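Local coordinates for protein intimin (Escherichia coli O127:H6 str. E2348/69, PDB 6TQD) that serves as a bacterial outer-membrane adhesin of the attaching and effacing type, its extracellular passenger being built in part from immunoglobulin-like domains, at residues T131-V136 and K171-L176; A144-S149 and A164-S169. All coordinates share one frame; numbering follows the deposited sequence. Where two conformers were deposited one is given.

Contact 1: T131-V136 and K171-L176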
loop_
_atom_site.group_PDB
_atom_site.type_symbol
_atom_site.label_atom_id
_atom_site.label_comp_id
_atom_site.label_asym_id
_atom_site.label_seq_id
_atom_site.Cartn_x
_atom_site.Cartn_y
_atom_site.Cartn_z
ATOM N N THR A 131 -2.671 -20.942 11.743
ATOM C CA THR A 131 -1.789 -20.678 10.613
ATOM C C THR A 131 -1.835 -19.197 10.272
ATOM O O THR A 131 -2.915 -18.632 10.060
ATOM C CB THR A 131 -2.177 -21.508 9.394
ATOM O OG1 THR A 131 -2.116 -22.900 9.747
ATOM C CG2 THR A 131 -1.236 -21.237 8.242
ATOM N N TYR A 132 -0.661 -18.588 10.198
ATOM C CA TYR A 132 -0.513 -17.166 9.910
ATOM C C TYR A 132 -0.003 -16.976 8.492
ATOM O O TYR A 132 0.816 -17.754 8.004
ATOM C CB TYR A 132 0.477 -16.522 10.875
ATOM C CG TYR A 132 -0.018 -16.366 12.291
ATOM C CD1 TYR A 132 -0.072 -17.449 13.164
ATOM C CD2 TYR A 132 -0.413 -15.126 12.766
ATOM C CE1 TYR A 132 -0.525 -17.291 14.468
ATOM C CE2 TYR A 132 -0.863 -14.962 14.063
ATOM C CZ TYR A 132 -0.913 -16.048 14.913
ATOM O OH TYR A 132 -1.357 -15.904 16.213
ATOM N N THR A 133 -0.469 -15.908 7.845
ATOM C CA THR A 133 -0.056 -15.558 6.495
ATOM C C THR A 133 0.407 -14.111 6.522
ATOM O O THR A 133 -0.347 -13.230 6.932
ATOM C CB THR A 133 -1.210 -15.712 5.501
ATOM O OG1 THR A 133 -1.679 -17.063 5.501
ATOM C CG2 THR A 133 -0.752 -15.338 4.091
ATOM N N ALA A 134 1.638 -13.884 6.100
ATOM C CA ALA A 134 2.180 -12.552 5.910
ATOM C C ALA A 134 2.202 -12.239 4.425
ATOM O O ALA A 134 2.587 -13.085 3.608
ATOM C CB ALA A 134 3.608 -12.471 6.440
ATOM N N THR A 135 1.763 -11.035 4.080
ATOM C CA THR A 135 1.828 -10.524 2.721
ATOM C C THR A 135 2.865 -9.416 2.666
ATOM O O THR A 135 2.845 -8.502 3.497
ATOM C CB THR A 135 0.464 -9.993 2.278
ATOM O OG1 THR A 135 -0.526 -11.018 2.414
ATOM C CG2 THR A 135 0.524 -9.572 0.809
ATOM N N VAL A 136 3.772 -9.505 1.697
ATOM C CA VAL A 136 4.840 -8.531 1.510
ATOM C C VAL A 136 4.576 -7.771 0.220
ATOM O O VAL A 136 4.429 -8.383 -0.842
ATOM C CB VAL A 136 6.225 -9.212 1.456
ATOM C CG1 VAL A 136 7.315 -8.173 1.180
ATOM C CG2 VAL A 136 6.500 -9.953 2.753
ATOM N N LYS A 171 3.215 -14.097 -0.427
ATOM C CA LYS A 171 2.713 -14.650 0.825
ATOM C C LYS A 171 3.678 -15.670 1.420
ATOM O O LYS A 171 4.245 -16.505 0.708
ATOM C CB LYS A 171 1.330 -15.278 0.619
ATOM C CG LYS A 171 0.294 -14.256 0.132
ATOM C CD LYS A 171 -1.128 -14.767 0.286
ATOM C CE LYS A 171 -2.136 -13.787 -0.304
ATOM N NZ LYS A 171 -2.042 -12.427 0.291
ATOM N N ALA A 172 3.876 -15.582 2.731
ATOM C CA ALA A 172 4.666 -16.544 3.499
ATOM C C ALA A 172 3.857 -16.958 4.721
ATOM O O ALA A 172 3.151 -16.137 5.300
ATOM C CB ALA A 172 5.988 -15.909 3.944
ATOM N N THR A 173 3.960 -18.230 5.120
ATOM C CA THR A 173 3.115 -18.762 6.181
ATOM C C THR A 173 3.946 -19.416 7.281
ATOM O O THR A 173 5.107 -19.798 7.079
ATOM C CB THR A 173 2.073 -19.768 5.655
ATOM O OG1 THR A 173 2.732 -20.901 5.067
ATOM C CG2 THR A 173 1.157 -19.131 4.628
ATOM N N VAL A 174 3.318 -19.536 8.452
ATOM C CA VAL A 174 3.913 -20.206 9.610
ATOM C C VAL A 174 2.756 -20.673 10.483
ATOM O O VAL A 174 1.661 -20.121 10.423
ATOM C CB VAL A 174 4.858 -19.247 10.374
ATOM C CG1 VAL A 174 4.075 -18.101 10.999
ATOM C CG2 VAL A 174 5.661 -19.999 11.425
ATOM N N THR A 175 2.999 -21.700 11.314
ATOM C CA THR A 175 1.966 -22.188 12.221
ATOM C C THR A 175 2.381 -21.963 13.674
ATOM O O THR A 175 3.566 -21.835 13.992
ATOM C CB THR A 175 1.625 -23.671 12.009
ATOM O OG1 THR A 175 2.666 -24.496 12.545
ATOM C CG2 THR A 175 1.431 -23.980 10.524
ATOM N N LEU A 176 1.374 -21.880 14.538
ATOM C CA LEU A 176 1.529 -21.610 15.960
ATOM C C LEU A 176 0.705 -22.624 16.743
ATOM O O LEU A 176 -0.449 -22.873 16.399
ATOM C CB LEU A 176 1.021 -20.198 16.266
ATOM C CG LEU A 176 1.224 -19.721 17.696
ATOM C CD1 LEU A 176 2.681 -19.330 17.911
ATOM C CD2 LEU A 176 0.284 -18.569 18.022
#
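The ring of Tyr132 overlaps the side chain of Leu176 at an oblique crossing, its CE1 lying 3.8 Å from Leu176 CB while OH meets the CD2 methyl. With CG anti to the carbonyl carbon (chi1 -72°), the Tyr132 ring is set toward Leu176, while CB, nearer the backbone, packs on Val174 CG1 at 3.9 Å. Ala134 and Ala172 continue this buried apolar face, on which Phe115 also meets the tyrosine ring. Between this face and the other, the backbones pair antiparallel. Tyr132 and Val174 form one hydrogen-bonded pair: Tyr132 N reaches Val174 O at 2.8 Å, almost straight at 174°, and Val174 N returns a longer bond to Tyr132 O at 3.1 Å. Ala134 and Ala172 repeat the exchange at the next hydrogen-bonded pair. Threonines and a lysine occupy the other face. Thr133 and Thr173 stand side by side across a non-hydrogen-bonded pair, Thr133 OG1 being 3.6 Å from Thr173 CG2. Lys171 stretches over this face until a bend at chi4 (-57°) brings NZ to 3.0 Å from Thr135 OG1; on the way its CD passes the Thr133 CG2 methyl at 3.9 Å. Residues of strands 147-154, 182-189 and 197-205 close over the apolar side. This alternation is that of a strand pair in a two-sheet beta sandwich, here the Ig-like sandwich of a bacterial Ig-like domain.

Contact 2: A144-S149 and A164-S169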
loop_
_atom_site.group_PDB
_atom_site.type_symbol
_atom_site.label_atom_id
_atom_site.label_comp_id
_atom_site.label_asym_id
_atom_site.label_seq_id
_atom_site.Cartn_x
_atom_site.Cartn_y
_atom_site.Cartn_z
ATOM N N ALA A 144 7.837 -11.252 -4.562
ATOM C CA ALA A 144 8.120 -12.681 -4.560
ATOM C C ALA A 144 9.509 -12.998 -4.024
ATOM O O ALA A 144 10.470 -12.258 -4.243
ATOM C CB ALA A 144 8.007 -13.209 -5.994
ATOM N N ASN A 145 9.597 -14.098 -3.268
ATOM C CA ASN A 145 10.869 -14.675 -2.815
ATOM C C ASN A 145 11.570 -13.820 -1.755
ATOM O O ASN A 145 12.800 -13.832 -1.651
ATOM C CB ASN A 145 11.794 -14.964 -4.007
ATOM C CG ASN A 145 12.901 -15.943 -3.667
ATOM O OD1 ASN A 145 14.046 -15.768 -4.082
ATOM N ND2 ASN A 145 12.565 -16.975 -2.915
ATOM N N VAL A 146 10.815 -13.119 -0.937
ATOM C CA VAL A 146 11.352 -12.249 0.112
ATOM C C VAL A 146 11.343 -13.006 1.434
ATOM O O VAL A 146 10.295 -13.542 1.817
ATOM C CB VAL A 146 10.538 -10.951 0.242
ATOM C CG1 VAL A 146 11.090 -10.082 1.372
ATOM C CG2 VAL A 146 10.523 -10.196 -1.073
ATOM N N PRO A 147 12.457 -13.067 2.168
ATOM C CA PRO A 147 12.434 -13.733 3.484
ATOM C C PRO A 147 11.648 -12.929 4.509
ATOM O O PRO A 147 11.858 -11.726 4.670
ATOM C CB PRO A 147 13.915 -13.816 3.873
ATOM C CG PRO A 147 14.672 -13.646 2.586
ATOM C CD PRO A 147 13.830 -12.756 1.731
ATOM N N VAL A 148 10.774 -13.615 5.236
ATOM C CA VAL A 148 9.972 -13.023 6.300
ATOM C C VAL A 148 10.352 -13.702 7.601
ATOM O O VAL A 148 10.359 -14.931 7.675
ATOM C CB VAL A 148 8.471 -13.196 6.029
ATOM C CG1 VAL A 148 7.671 -12.599 7.143
ATOM C CG2 VAL A 148 8.084 -12.557 4.693
ATOM N N SER A 149 10.645 -12.907 8.628
ATOM C CA SER A 149 11.034 -13.405 9.940
ATOM C C SER A 149 9.834 -13.368 10.871
ATOM O O SER A 149 9.132 -12.354 10.938
ATOM C CB SER A 149 12.147 -12.534 10.528
ATOM O OG SER A 149 13.354 -12.706 9.809
ATOM N N ALA A 164 10.421 -17.771 6.553
ATOM C CA ALA A 164 9.994 -18.405 5.324
ATOM C C ALA A 164 10.004 -17.344 4.239
ATOM O O ALA A 164 9.748 -16.173 4.516
ATOM C CB ALA A 164 8.585 -18.985 5.456
ATOM N N ASN A 165 10.249 -17.769 3.002
ATOM C CA ASN A 165 10.290 -16.840 1.885
ATOM C C ASN A 165 8.913 -16.741 1.248
ATOM O O ASN A 165 8.197 -17.739 1.132
ATOM C CB ASN A 165 11.302 -17.300 0.835
ATOM C CG ASN A 165 12.737 -17.238 1.327
ATOM O OD1 ASN A 165 13.022 -16.712 2.401
ATOM N ND2 ASN A 165 13.660 -17.768 0.528
ATOM N N THR A 166 8.547 -15.536 0.798
ATOM C CA THR A 166 7.259 -15.376 0.139
ATOM C C THR A 166 7.221 -16.131 -1.187
ATOM O O THR A 166 8.240 -16.291 -1.866
ATOM C CB THR A 166 6.945 -13.900 -0.144
ATOM O OG1 THR A 166 7.963 -13.307 -0.976
ATOM C CG2 THR A 166 6.834 -13.120 1.169
ATOM N N ASN A 167 6.025 -16.573 -1.561
ATOM C CA ASN A 167 5.807 -17.215 -2.851
ATOM C C ASN A 167 5.602 -16.142 -3.921
ATOM O O ASN A 167 5.841 -14.956 -3.690
ATOM C CB ASN A 167 4.636 -18.191 -2.753
ATOM C CG ASN A 167 3.311 -17.499 -2.428
ATOM O OD1 ASN A 167 3.168 -16.285 -2.540
ATOM N ND2 ASN A 167 2.324 -18.295 -2.033
ATOM N N GLY A 168 5.169 -16.555 -5.121
ATOM C CA GLY A 168 4.969 -15.625 -6.221
ATOM C C GLY A 168 3.870 -14.608 -5.992
ATOM O O GLY A 168 3.825 -13.585 -6.693
ATOM N N SER A 169 2.977 -14.866 -5.043
ATOM C CA SER A 169 1.906 -13.952 -4.686
ATOM C C SER A 169 2.247 -13.108 -3.464
ATOM O O SER A 169 1.360 -12.446 -2.910
ATOM C CB SER A 169 0.608 -14.725 -4.448
ATOM O OG SER A 169 0.236 -15.456 -5.612
#
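An antiparallel edge pairing in the bacterial Ig-like domain gives way here to two loop segments held together largely through one threonine. Thr166 OG1 accepts a hydrogen bond from Val146 N at 2.9 Å, nearly straight at 172°, and is also hydrogen-bonded to Gln143 O, so this buried hydroxyl is gripped by two backbone groups. The hydroxyl sits between the backbone N and the carbonyl carbon (chi1 59°), which turns it to the opposing chain and sends CG2 inward, where it meets Val148 CG2 at 3.8 Å with the two side chains nearly perpendicular. The backbone of the same threonine is used as well: Thr166 N donates to Val146 O at 2.8 Å, and Thr166 O receives Asn145 N, which stands above the carbonyl plane in a bent bond of 136°. Regular strand geometry takes over at Pro147 and Asn165, a non-hydrogen-bonded pair, followed by the hydrogen-bonded pair Val148 and Ala164, where Val148 N lies 2.8 Å from Ala164 O and the reciprocal bond runs from Ala164 N to Val148 O. In the five-stranded mixed sheet of the sandwich, strand 163-165 is thereby joined as an outermost strand to 147-154. On the exposed face, the Asn165 side chain runs obliquely to that of Pro147 and its OD1 meets the proline CB at 3.4 Å, with CG close by. Beyond the threonine, Ala144 CB rests 3.9 Å from Gly168 CA, and Asn167 forms an Asx turn in which OD1 accepts from Ser169 N; the same oxygen also takes a bond from Lys171 N.

Contacts 1 and 2 belong to opposing sheets of one Ig-like domain, and their centres are about 10 Å apart. Along the chain, the pairing of 144-149 with 164-169 is nested inside the loop closed by 131-136 and 171-176. They meet directly in the interior: Val136 CG2 lies 3.6 Å from Thr166 CG2 and equally 3.6 Å from Val148 CG2, while Ala172 CB approaches Ala164 O at 3.8 Å. Val136, whose side chain makes no contact with 171-176, thus packs on contact 2. Strands 163-165 and 171-177 also follow each other in the chain, joined through the turn around Asn167, which carries the chain from one sheet to the other.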